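Local coordinates for protein GRMZM2G135359 pseudokinase (Zea mays, PDB 6EAS) that is an inactive, drought-responsive kinase whose kinase-like domain, the part described here, holds a pyrimidine-based ligand in the cleft between its two lobes, at residues I67-S72 / T117-F122; N105-C110 / V121-P126; I228-V233 / E257-P262. All coordinates share one frame; numbering follows the deposited sequence.

Contact 1. Residues I67-S72 / T117-F122. With J3A (6-(4-methylpiperazin-1-yl)-N-(5-methyl-1H-pyrazol-3-yl)-2-[(E)-2-phenylethenyl]pyrimidin-4-amine), chain B.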
loop_
_atom_site.group_PDB
_atom_site.type_symbol
_atom_site.label_atom_id
_atom_site.label_comp_id
_atom_site.label_asym_id
_atom_site.label_seq_id
_atom_site.Cartn_x
_atom_site.Cartn_y
_atom_site.Cartn_z
ATOM N N ILE A 67 5.120 -12.590 9.943
ATOM C CA ILE A 67 6.017 -11.696 9.217
ATOM C C ILE A 67 6.014 -12.074 7.735
ATOM O O ILE A 67 5.767 -13.223 7.367
ATOM C CB ILE A 67 7.449 -11.709 9.792
ATOM C CG1 ILE A 67 8.118 -13.085 9.687
ATOM C CG2 ILE A 67 7.480 -11.160 11.206
ATOM C CD1 ILE A 67 9.598 -13.077 10.007
ATOM N N ALA A 68 6.297 -11.058 6.913
ATOM C CA ALA A 68 6.603 -11.166 5.494
ATOM C C ALA A 68 8.042 -10.684 5.283
ATOM O O ALA A 68 8.355 -9.515 5.538
ATOM C CB ALA A 68 5.610 -10.333 4.708
ATOM N N VAL A 69 8.922 -11.594 4.869
ATOM C CA VAL A 69 10.324 -11.294 4.740
ATOM C C VAL A 69 10.629 -10.975 3.273
ATOM O O VAL A 69 10.437 -11.812 2.399
ATOM C CB VAL A 69 11.176 -12.458 5.266
ATOM C CG1 VAL A 69 12.650 -12.241 4.990
ATOM C CG2 VAL A 69 10.921 -12.693 6.752
ATOM N N ALA A 70 11.121 -9.758 3.021
ATOM C CA ALA A 70 11.516 -9.333 1.677
ATOM C C ALA A 70 13.034 -9.464 1.529
ATOM O O ALA A 70 13.782 -8.765 2.198
ATOM C CB ALA A 70 11.047 -7.921 1.429
ATOM N N SER A 71 13.460 -10.355 0.626
ATOM C CA SER A 71 14.866 -10.675 0.387
ATOM C C SER A 71 15.285 -10.201 -1.012
ATOM O O SER A 71 14.599 -10.486 -1.983
ATOM C CB SER A 71 15.113 -12.148 0.526
ATOM O OG SER A 71 16.509 -12.416 0.560
ATOM N N SER A 72 16.433 -9.514 -1.113
ATOM C CA SER A 72 16.969 -9.129 -2.411
ATOM C C SER A 72 17.141 -10.365 -3.306
ATOM O O SER A 72 17.307 -11.484 -2.820
ATOM C CB SER A 72 18.270 -8.407 -2.270
ATOM O OG SER A 72 18.773 -8.057 -3.551
ATOM N N THR A 117 23.114 -11.919 2.525
ATOM C CA THR A 117 21.736 -11.676 2.933
ATOM C C THR A 117 21.474 -10.172 2.963
ATOM O O THR A 117 22.210 -9.420 3.642
ATOM C CB THR A 117 21.482 -12.279 4.316
ATOM O OG1 THR A 117 21.704 -13.685 4.201
ATOM C CG2 THR A 117 20.094 -12.017 4.857
ATOM N N ARG A 118 20.403 -9.754 2.275
ATOM C CA ARG A 118 19.860 -8.378 2.353
ATOM C C ARG A 118 18.331 -8.443 2.452
ATOM O O ARG A 118 17.639 -8.590 1.463
ATOM C CB ARG A 118 20.287 -7.556 1.132
ATOM C CG ARG A 118 21.777 -7.254 1.070
ATOM C CD ARG A 118 22.279 -6.470 2.267
ATOM N NE ARG A 118 23.673 -6.072 2.086
ATOM C CZ ARG A 118 24.723 -6.856 2.319
ATOM N NH1 ARG A 118 24.554 -8.087 2.773
ATOM N NH2 ARG A 118 25.939 -6.404 2.088
ATOM N N VAL A 119 17.825 -8.343 3.680
ATOM C CA VAL A 119 16.442 -8.651 3.986
ATOM C C VAL A 119 15.816 -7.462 4.721
ATOM O O VAL A 119 16.484 -6.770 5.482
ATOM C CB VAL A 119 16.368 -9.952 4.810
ATOM C CG1 VAL A 119 15.191 -9.962 5.773
ATOM C CG2 VAL A 119 16.362 -11.183 3.920
ATOM N N MET A 120 14.521 -7.240 4.470
ATOM C CA MET A 120 13.674 -6.396 5.297
ATOM C C MET A 120 12.465 -7.222 5.740
ATOM O O MET A 120 11.916 -7.964 4.934
ATOM C CB MET A 120 13.179 -5.181 4.518
ATOM C CG MET A 120 14.305 -4.407 3.895
ATOM S SD MET A 120 13.744 -2.895 3.102
ATOM C CE MET A 120 15.218 -2.527 2.152
ATOM N N VAL A 121 12.058 -7.051 6.999
ATOM C CA VAL A 121 11.011 -7.839 7.628
ATOM C C VAL A 121 9.806 -6.926 7.847
ATOM O O VAL A 121 9.919 -5.912 8.532
ATOM C CB VAL A 121 11.472 -8.461 8.953
ATOM C CG1 VAL A 121 10.351 -9.223 9.647
ATOM C CG2 VAL A 121 12.671 -9.361 8.747
ATOM N N PHE A 122 8.670 -7.313 7.260
ATOM C CA PHE A 122 7.465 -6.505 7.302
ATOM C C PHE A 122 6.352 -7.242 8.048
ATOM O O PHE A 122 6.416 -8.435 8.251
ATOM C CB PHE A 122 7.011 -6.178 5.886
ATOM C CG PHE A 122 7.905 -5.216 5.145
ATOM C CD1 PHE A 122 7.845 -3.854 5.394
ATOM C CD2 PHE A 122 8.785 -5.673 4.173
ATOM C CE1 PHE A 122 8.654 -2.967 4.694
ATOM C CE2 PHE A 122 9.600 -4.789 3.483
ATOM C CZ PHE A 122 9.536 -3.441 3.751
HETATM C C4 J3A B . 3.350 -9.804 -3.639
HETATM C C14 J3A B . -3.395 -15.832 1.896
HETATM C C5 J3A B . 3.951 -9.621 -4.874
HETATM C C6 J3A B . 3.897 -10.614 -5.828
HETATM C C11 J3A B . -1.082 -12.319 1.798
HETATM C C7 J3A B . 2.046 -11.184 -2.029
HETATM C C8 J3A B . 0.912 -11.827 -1.807
HETATM C C9 J3A B . 0.222 -11.975 -0.510
HETATM C C10 J3A B . -1.456 -13.037 0.649
HETATM C C12 J3A B . -0.001 -11.442 1.701
HETATM C C13 J3A B . -3.258 -14.325 1.803
HETATM N N1 J3A B . -0.790 -12.849 -0.501
HETATM N N2 J3A B . 0.630 -11.255 0.544
HETATM C C3 J3A B . 2.688 -10.992 -3.333
HETATM N N3 J3A B . -2.508 -13.914 0.621
HETATM C C1 J3A B . 3.242 -11.793 -5.552
HETATM C C2 J3A B . 2.636 -11.980 -4.320
HETATM N N4 J3A B . -2.840 -16.495 0.717
HETATM C C15 J3A B . -3.426 -15.909 -0.486
HETATM C C16 J3A B . -3.044 -14.450 -0.627
HETATM C C17 J3A B . -3.069 -17.941 0.761
HETATM N N5 J3A B . 0.407 -10.721 2.817
HETATM C C18 J3A B . 1.535 -9.938 2.996
HETATM N N6 J3A B . 1.832 -9.435 4.192
HETATM N N7 J3A B . 2.964 -8.712 3.990
HETATM C C19 J3A B . 3.370 -8.747 2.723
HETATM C C20 J3A B . 2.462 -9.512 2.035
HETATM C C21 J3A B . 4.594 -8.026 2.275
HETATM O O HOH W 1 19.079 -11.677 0.657
#
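A70 and M120 bind each other through both backbones, A70 N to M120 O at 2.7 Å and M120 N to A70 O at 2.8 Å. A68 and F122, two residues along, form the next hydrogen-bonded pair, and S72 N reaches R118 O at 3.0 Å. Beyond the ladder, one water accepts from R118 N and also bonds to S71 OG, a hydroxyl suited to the sheet's more open end.

On the face carrying V69, V119 and V121, branched aliphatics pack closely: V69, with CG1 anti to the backbone N (chi1 173°), brings that methyl to 3.5 Å from V119 CG1, and I67 CG2 meets V121 CG1 at 3.8 Å. The other face sets the small A68 and A70 beside the larger M120 and F122. A70 CB lies at the edge of the F122 ring, 4.0 Å from CE2, and A68 CB comes to 3.2 Å from ligand N7, a fit that suits alanine in the roof of the cleft that holds the nucleotide in active kinases. By sequence, I67–A70 matches the VAVK motif, with A70 probably at the lysine position.

L37 of helix 34-40 covers the valine face, while helix 82-97 receives M120 on Y88 and I92, and F122 on L95. Strands 54-60 and 106-113 flank the pair.

Contact 2. Residues N105-C110 / V121-P126. With J3A (6-(4-methylpiperazin-1-yl)-N-(5-methyl-1H-pyrazol-3-yl)-2-[(E)-2-phenylethenyl]pyrimidin-4-amine), chain B.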
loop_
_atom_site.group_PDB
_atom_site.type_symbol
_atom_site.label_atom_id
_atom_site.label_comp_id
_atom_site.label_asym_id
_atom_site.label_seq_id
_atom_site.Cartn_x
_atom_site.Cartn_y
_atom_site.Cartn_z
ATOM N N ASN A 105 4.312 -1.792 8.137
ATOM C CA ASN A 105 5.462 -1.278 8.871
ATOM C C ASN A 105 6.640 -2.244 8.784
ATOM O O ASN A 105 6.460 -3.446 8.861
ATOM C CB ASN A 105 5.088 -1.049 10.333
ATOM C CG ASN A 105 4.067 0.048 10.469
ATOM O OD1 ASN A 105 4.344 1.170 10.067
ATOM N ND2 ASN A 105 2.898 -0.264 10.993
ATOM N N LEU A 106 7.842 -1.678 8.642
ATOM C CA LEU A 106 9.105 -2.409 8.773
ATOM C C LEU A 106 9.280 -2.846 10.234
ATOM O O LEU A 106 9.180 -2.021 11.133
ATOM C CB LEU A 106 10.233 -1.472 8.337
ATOM C CG LEU A 106 11.631 -2.076 8.298
ATOM C CD1 LEU A 106 11.808 -2.915 7.039
ATOM C CD2 LEU A 106 12.696 -0.984 8.371
ATOM N N LEU A 107 9.489 -4.147 10.469
ATOM C CA LEU A 107 9.626 -4.696 11.832
ATOM C C LEU A 107 11.096 -4.977 12.164
ATOM O O LEU A 107 11.436 -5.251 13.316
ATOM C CB LEU A 107 8.834 -5.999 11.945
ATOM C CG LEU A 107 7.328 -5.879 11.739
ATOM C CD1 LEU A 107 6.665 -7.232 11.941
ATOM C CD2 LEU A 107 6.747 -4.839 12.679
ATOM N N GLY A 108 11.943 -4.982 11.145
ATOM C CA GLY A 108 13.313 -5.426 11.287
ATOM C C GLY A 108 13.973 -5.530 9.937
ATOM O O GLY A 108 13.326 -5.336 8.914
ATOM N N TYR A 109 15.255 -5.891 9.955
ATOM C CA TYR A 109 16.080 -6.056 8.792
ATOM C C TYR A 109 17.211 -7.025 9.156
ATOM O O TYR A 109 17.473 -7.261 10.340
ATOM C CB TYR A 109 16.636 -4.705 8.339
ATOM C CG TYR A 109 17.474 -4.007 9.380
ATOM C CD1 TYR A 109 16.884 -3.300 10.411
ATOM C CD2 TYR A 109 18.857 -4.068 9.352
ATOM C CE1 TYR A 109 17.640 -2.669 11.387
ATOM C CE2 TYR A 109 19.629 -3.440 10.317
ATOM C CZ TYR A 109 19.019 -2.731 11.336
ATOM O OH TYR A 109 19.767 -2.106 12.298
ATOM N N CYS A 110 17.859 -7.585 8.135
ATOM C CA CYS A 110 18.996 -8.461 8.342
ATOM C C CYS A 110 19.986 -8.284 7.191
ATOM O O CYS A 110 19.683 -8.601 6.047
ATOM C CB CYS A 110 18.576 -9.919 8.439
ATOM S SG CYS A 110 19.985 -11.059 8.477
ATOM N N VAL A 121 12.058 -7.051 6.999
ATOM C CA VAL A 121 11.011 -7.839 7.628
ATOM C C VAL A 121 9.806 -6.926 7.847
ATOM O O VAL A 121 9.919 -5.912 8.532
ATOM C CB VAL A 121 11.472 -8.461 8.953
ATOM C CG1 VAL A 121 10.351 -9.223 9.647
ATOM C CG2 VAL A 121 12.671 -9.361 8.747
ATOM N N PHE A 122 8.670 -7.313 7.260
ATOM C CA PHE A 122 7.465 -6.505 7.302
ATOM C C PHE A 122 6.352 -7.242 8.048
ATOM O O PHE A 122 6.416 -8.435 8.251
ATOM C CB PHE A 122 7.011 -6.178 5.886
ATOM C CG PHE A 122 7.905 -5.216 5.145
ATOM C CD1 PHE A 122 7.845 -3.854 5.394
ATOM C CD2 PHE A 122 8.785 -5.673 4.173
ATOM C CE1 PHE A 122 8.654 -2.967 4.694
ATOM C CE2 PHE A 122 9.600 -4.789 3.483
ATOM C CZ PHE A 122 9.536 -3.441 3.751
ATOM N N GLU A 123 5.366 -6.462 8.477
ATOM C CA GLU A 123 4.120 -6.950 9.030
ATOM C C GLU A 123 3.491 -7.909 8.024
ATOM O O GLU A 123 3.689 -7.767 6.816
ATOM C CB GLU A 123 3.198 -5.766 9.285
ATOM C CG GLU A 123 3.646 -4.891 10.432
ATOM C CD GLU A 123 2.714 -3.727 10.681
ATOM O OE1 GLU A 123 2.288 -3.100 9.705
ATOM O OE2 GLU A 123 2.420 -3.452 11.840
ATOM N N TYR A 124 2.786 -8.918 8.525
ATOM C CA TYR A 124 2.105 -9.842 7.646
ATOM C C TYR A 124 0.627 -9.468 7.611
ATOM O O TYR A 124 -0.011 -9.364 8.666
ATOM C CB TYR A 124 2.252 -11.297 8.085
ATOM C CG TYR A 124 1.467 -12.234 7.205
ATOM C CD1 TYR A 124 1.857 -12.458 5.896
ATOM C CD2 TYR A 124 0.297 -12.831 7.652
ATOM C CE1 TYR A 124 1.123 -13.270 5.053
ATOM C CE2 TYR A 124 -0.432 -13.679 6.834
ATOM C CZ TYR A 124 -0.017 -13.895 5.530
ATOM O OH TYR A 124 -0.736 -14.690 4.696
ATOM N N ALA A 125 0.106 -9.256 6.396
ATOM C CA ALA A 125 -1.320 -8.958 6.182
ATOM C C ALA A 125 -2.018 -10.224 5.711
ATOM O O ALA A 125 -1.850 -10.661 4.582
ATOM C CB ALA A 125 -1.478 -7.834 5.177
ATOM N N PRO A 126 -2.847 -10.872 6.550
ATOM C CA PRO A 126 -3.419 -12.158 6.160
ATOM C C PRO A 126 -4.431 -12.104 4.994
ATOM O O PRO A 126 -4.561 -13.091 4.288
ATOM C CB PRO A 126 -4.017 -12.682 7.477
ATOM C CG PRO A 126 -4.312 -11.444 8.266
ATOM C CD PRO A 126 -3.222 -10.453 7.899
HETATM C C4 J3A B . 3.350 -9.804 -3.639
HETATM C C14 J3A B . -3.395 -15.832 1.896
HETATM C C5 J3A B . 3.951 -9.621 -4.874
HETATM C C6 J3A B . 3.897 -10.614 -5.828
HETATM C C11 J3A B . -1.082 -12.319 1.798
HETATM C C7 J3A B . 2.046 -11.184 -2.029
HETATM C C8 J3A B . 0.912 -11.827 -1.807
HETATM C C9 J3A B . 0.222 -11.975 -0.510
HETATM C C10 J3A B . -1.456 -13.037 0.649
HETATM C C12 J3A B . -0.001 -11.442 1.701
HETATM C C13 J3A B . -3.258 -14.325 1.803
HETATM N N1 J3A B . -0.790 -12.849 -0.501
HETATM N N2 J3A B . 0.630 -11.255 0.544
HETATM C C3 J3A B . 2.688 -10.992 -3.333
HETATM N N3 J3A B . -2.508 -13.914 0.621
HETATM C C1 J3A B . 3.242 -11.793 -5.552
HETATM C C2 J3A B . 2.636 -11.980 -4.320
HETATM N N4 J3A B . -2.840 -16.495 0.717
HETATM C C15 J3A B . -3.426 -15.909 -0.486
HETATM C C16 J3A B . -3.044 -14.450 -0.627
HETATM C C17 J3A B . -3.069 -17.941 0.761
HETATM N N5 J3A B . 0.407 -10.721 2.817
HETATM C C18 J3A B . 1.535 -9.938 2.996
HETATM N N6 J3A B . 1.832 -9.435 4.192
HETATM N N7 J3A B . 2.964 -8.712 3.990
HETATM C C19 J3A B . 3.370 -8.747 2.723
HETATM C C20 J3A B . 2.462 -9.512 2.035
HETATM C C21 J3A B . 4.594 -8.026 2.275
#
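E123 sets its CG opposite its own carbonyl carbon (chi1 -71°) and continues extended, which carries the carboxylate alongside the N105 side chain. There OE1 accepts from N105 N at 2.9 Å, in a nearly straight bond that arrives from above the carboxylate plane. The N105 amide, turned well out of that plane, adds only weak bonds from ND2, whose stronger partner is H100 O, while E123 OE1 also forms a salt bridge with K187. A carboxylate suits the place because it can accept from a backbone N-H and pair with a lysine. In return, E123 N bonds to N105 O at 3.2 Å.

L106, its CG trans to the backbone N (chi1 -176°), lays CD1 over one face of the F122 ring, a CH-pi contact 4.3 Å from the centroid and 25° off the normal.

Here the hairpin of strands 106-113 and 116-123 contains a classic beta bulge: L107 and G108 both face V121. L107 N takes V121 O at 2.7 Å and G108 N only weakly, whereas V121 N turns to G108 O at 2.9 Å. Glycine suits G108, whose almost fully stretched backbone few other residues adopt.

F122 occupies what is probably the gatekeeper position, and E123–A125 form the kinase hinge. The ligand reads its backbone three times: N7 donates to E123 O, A125 N gives a practically linear bond to N6 at 2.8 Å, and N5 donates to A125 O at 2.9 Å.

Contact 3. Residues I228-V233 / E257-P262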
loop_
_atom_site.group_PDB
_atom_site.type_symbol
_atom_site.label_atom_id
_atom_site.label_comp_id
_atom_site.label_asym_id
_atom_site.label_seq_id
_atom_site.Cartn_x
_atom_site.Cartn_y
_atom_site.Cartn_z
ATOM N N ILE A 228 -11.994 1.383 -6.034
ATOM C CA ILE A 228 -12.715 0.866 -4.876
ATOM C C ILE A 228 -14.228 1.058 -5.092
ATOM O O ILE A 228 -14.997 0.155 -4.811
ATOM C CB ILE A 228 -12.218 1.528 -3.570
ATOM C CG1 ILE A 228 -10.799 1.081 -3.205
ATOM C CG2 ILE A 228 -13.192 1.257 -2.431
ATOM C CD1 ILE A 228 -10.143 1.885 -2.105
ATOM N N LEU A 229 -14.632 2.216 -5.625
ATOM C CA LEU A 229 -16.056 2.539 -5.820
ATOM C C LEU A 229 -16.684 1.724 -6.965
ATOM O O LEU A 229 -17.837 1.318 -6.839
ATOM C CB LEU A 229 -16.177 4.041 -6.083
ATOM C CG LEU A 229 -15.960 4.932 -4.861
ATOM C CD1 LEU A 229 -15.757 6.378 -5.268
ATOM C CD2 LEU A 229 -17.129 4.819 -3.891
ATOM N N THR A 230 -15.937 1.497 -8.057
ATOM C CA THR A 230 -16.454 1.015 -9.363
ATOM C C THR A 230 -16.156 -0.465 -9.606
ATOM O O THR A 230 -16.809 -1.105 -10.432
ATOM C CB THR A 230 -15.833 1.813 -10.522
ATOM O OG1 THR A 230 -14.412 1.632 -10.513
ATOM C CG2 THR A 230 -16.141 3.291 -10.447
ATOM N N GLY A 231 -15.122 -0.996 -8.942
ATOM C CA GLY A 231 -14.634 -2.351 -9.194
ATOM C C GLY A 231 -13.843 -2.455 -10.493
ATOM O O GLY A 231 -13.507 -3.540 -10.920
ATOM N N ARG A 232 -13.499 -1.321 -11.092
ATOM C CA ARG A 232 -12.808 -1.262 -12.384
ATOM C C ARG A 232 -11.353 -0.833 -12.182
ATOM O O ARG A 232 -11.062 -0.001 -11.322
ATOM C CB ARG A 232 -13.454 -0.242 -13.323
ATOM C CG ARG A 232 -14.851 -0.613 -13.796
ATOM C CD ARG A 232 -15.540 0.584 -14.418
ATOM N NE ARG A 232 -16.940 0.284 -14.673
ATOM C CZ ARG A 232 -17.418 -0.120 -15.842
ATOM N NH1 ARG A 232 -16.606 -0.287 -16.870
ATOM N NH2 ARG A 232 -18.710 -0.354 -15.978
ATOM N N VAL A 233 -10.470 -1.351 -13.043
ATOM C CA VAL A 233 -9.025 -1.090 -12.962
ATOM C C VAL A 233 -8.495 -0.837 -14.368
ATOM O O VAL A 233 -8.991 -1.436 -15.315
ATOM C CB VAL A 233 -8.310 -2.278 -12.293
ATOM C CG1 VAL A 233 -8.453 -3.561 -13.098
ATOM C CG2 VAL A 233 -6.847 -1.968 -12.008
ATOM N N GLU A 257 -25.793 4.598 -10.383
ATOM C CA GLU A 257 -26.020 3.143 -10.458
ATOM C C GLU A 257 -25.242 2.547 -11.645
ATOM O O GLU A 257 -24.965 1.345 -11.657
ATOM C CB GLU A 257 -27.511 2.811 -10.514
ATOM C CG GLU A 257 -28.239 3.398 -11.706
ATOM C CD GLU A 257 -29.039 4.656 -11.421
ATOM O OE1 GLU A 257 -28.629 5.450 -10.540
ATOM O OE2 GLU A 257 -30.077 4.842 -12.091
ATOM N N GLU A 258 -24.855 3.379 -12.625
ATOM C CA GLU A 258 -23.956 2.940 -13.694
ATOM C C GLU A 258 -22.512 2.875 -13.172
ATOM O O GLU A 258 -21.764 1.969 -13.520
ATOM C CB GLU A 258 -24.010 3.881 -14.899
ATOM C CG GLU A 258 -25.315 3.823 -15.669
ATOM C CD GLU A 258 -25.486 4.935 -16.690
ATOM O OE1 GLU A 258 -26.312 5.829 -16.431
ATOM O OE2 GLU A 258 -24.800 4.899 -17.745
ATOM N N LEU A 259 -22.120 3.859 -12.359
ATOM C CA LEU A 259 -20.713 4.040 -11.966
ATOM C C LEU A 259 -20.315 3.030 -10.875
ATOM O O LEU A 259 -19.266 2.411 -10.959
ATOM C CB LEU A 259 -20.504 5.489 -11.512
ATOM C CG LEU A 259 -19.076 5.833 -11.083
ATOM C CD1 LEU A 259 -18.734 7.279 -11.383
ATOM C CD2 LEU A 259 -18.851 5.523 -9.609
ATOM N N ILE A 260 -21.174 2.856 -9.866
ATOM C CA ILE A 260 -20.848 2.114 -8.658
ATOM C C ILE A 260 -20.817 0.607 -8.945
ATOM O O ILE A 260 -21.616 0.082 -9.722
ATOM C CB ILE A 260 -21.805 2.494 -7.519
ATOM C CG1 ILE A 260 -21.722 3.998 -7.230
ATOM C CG2 ILE A 260 -21.565 1.656 -6.264
ATOM C CD1 ILE A 260 -20.437 4.456 -6.576
ATOM N N ASP A 261 -19.831 -0.068 -8.331
ATOM C CA ASP A 261 -19.596 -1.480 -8.478
ATOM C C ASP A 261 -20.903 -2.212 -8.193
ATOM O O ASP A 261 -21.440 -2.082 -7.102
ATOM C CB ASP A 261 -18.489 -1.949 -7.519
ATOM C CG ASP A 261 -18.043 -3.387 -7.726
ATOM O OD1 ASP A 261 -18.780 -4.140 -8.404
ATOM O OD2 ASP A 261 -16.959 -3.748 -7.206
ATOM N N PRO A 262 -21.469 -2.991 -9.139
ATOM C CA PRO A 262 -22.741 -3.672 -8.887
ATOM C C PRO A 262 -22.692 -4.724 -7.768
ATOM O O PRO A 262 -23.728 -5.063 -7.199
ATOM C CB PRO A 262 -23.097 -4.325 -10.231
ATOM C CG PRO A 262 -21.794 -4.363 -11.001
ATOM C CD PRO A 262 -20.983 -3.177 -10.512
HETATM O O HOH W 2 -18.559 0.044 -12.210
#
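The C-terminal end of helix 214-230, where L229 and T230 lie, meets the turn that follows helix 256-259 in the C-terminal lobe of the kinase fold. The central bond runs from D261 N to L229 O at 2.9 Å. It is nearly straight, lies in the carbonyl plane and uses a lone pair, and it supplies a donor to one of the last carbonyls of a helix that is about to end.

T230 holds OG1 between its backbone N and carbonyl carbon (chi1 61°), where it accepts from R232 N at 3.1 Å in an ST turn and bonds back to L226 O. The same rotation leaves CG2 facing the other segment, 3.3 Å from L259 O and 3.6 Å from L259 CD2. Threonine fits because one branch is polar enough to close the helix end while the other packs against a leucine. A water sits in the angle between the chains, donating to T230 O and L259 O and accepting from R232 NE in the plane of the guanidinium. Two backbone carbonyls are thereby satisfied and one arginine nitrogen is engaged.

G231 ends the helix with positive phi (75°), and with no side chain in the way its CA comes to 3.4 Å from D261 OD2. That aspartate, its CG trans to N (chi1 -172°), forms a salt bridge with R147, which also takes I228 O, and OD1 accepts a hydrogen bond from S263 N. Around the polar centre, L229 CD2 lies 4.3 Å from I260 CD1, and L259 rests on W245 and Y249 of helix 243-251.

By position in the kinase fold, helix 214-230 is probably αF, the long buried helix of the C-terminal lobe, and the contact joins its end to the loop beyond αG.

Contacts 1 and 2 are neighbours in one five-stranded antiparallel sheet: they share strand 116-123, with V121 and F122 taking part in both, and their centres lie 7 Å apart. V119 N and C110 O probably add a hydrogen bond between them. Both touch the same ligand, contact 1 through A68 of strand 66-72 and contact 2 along the hinge. Contact 3 comes later in the chain, after both have closed, and lies across the centre of the molecule, its centre 35 Å from that of contact 1 and 32 Å from that of contact 2. Together they sample the sheet-bearing N-terminal lobe, the hinge and the helical C-terminal lobe of a single kinase-like domain.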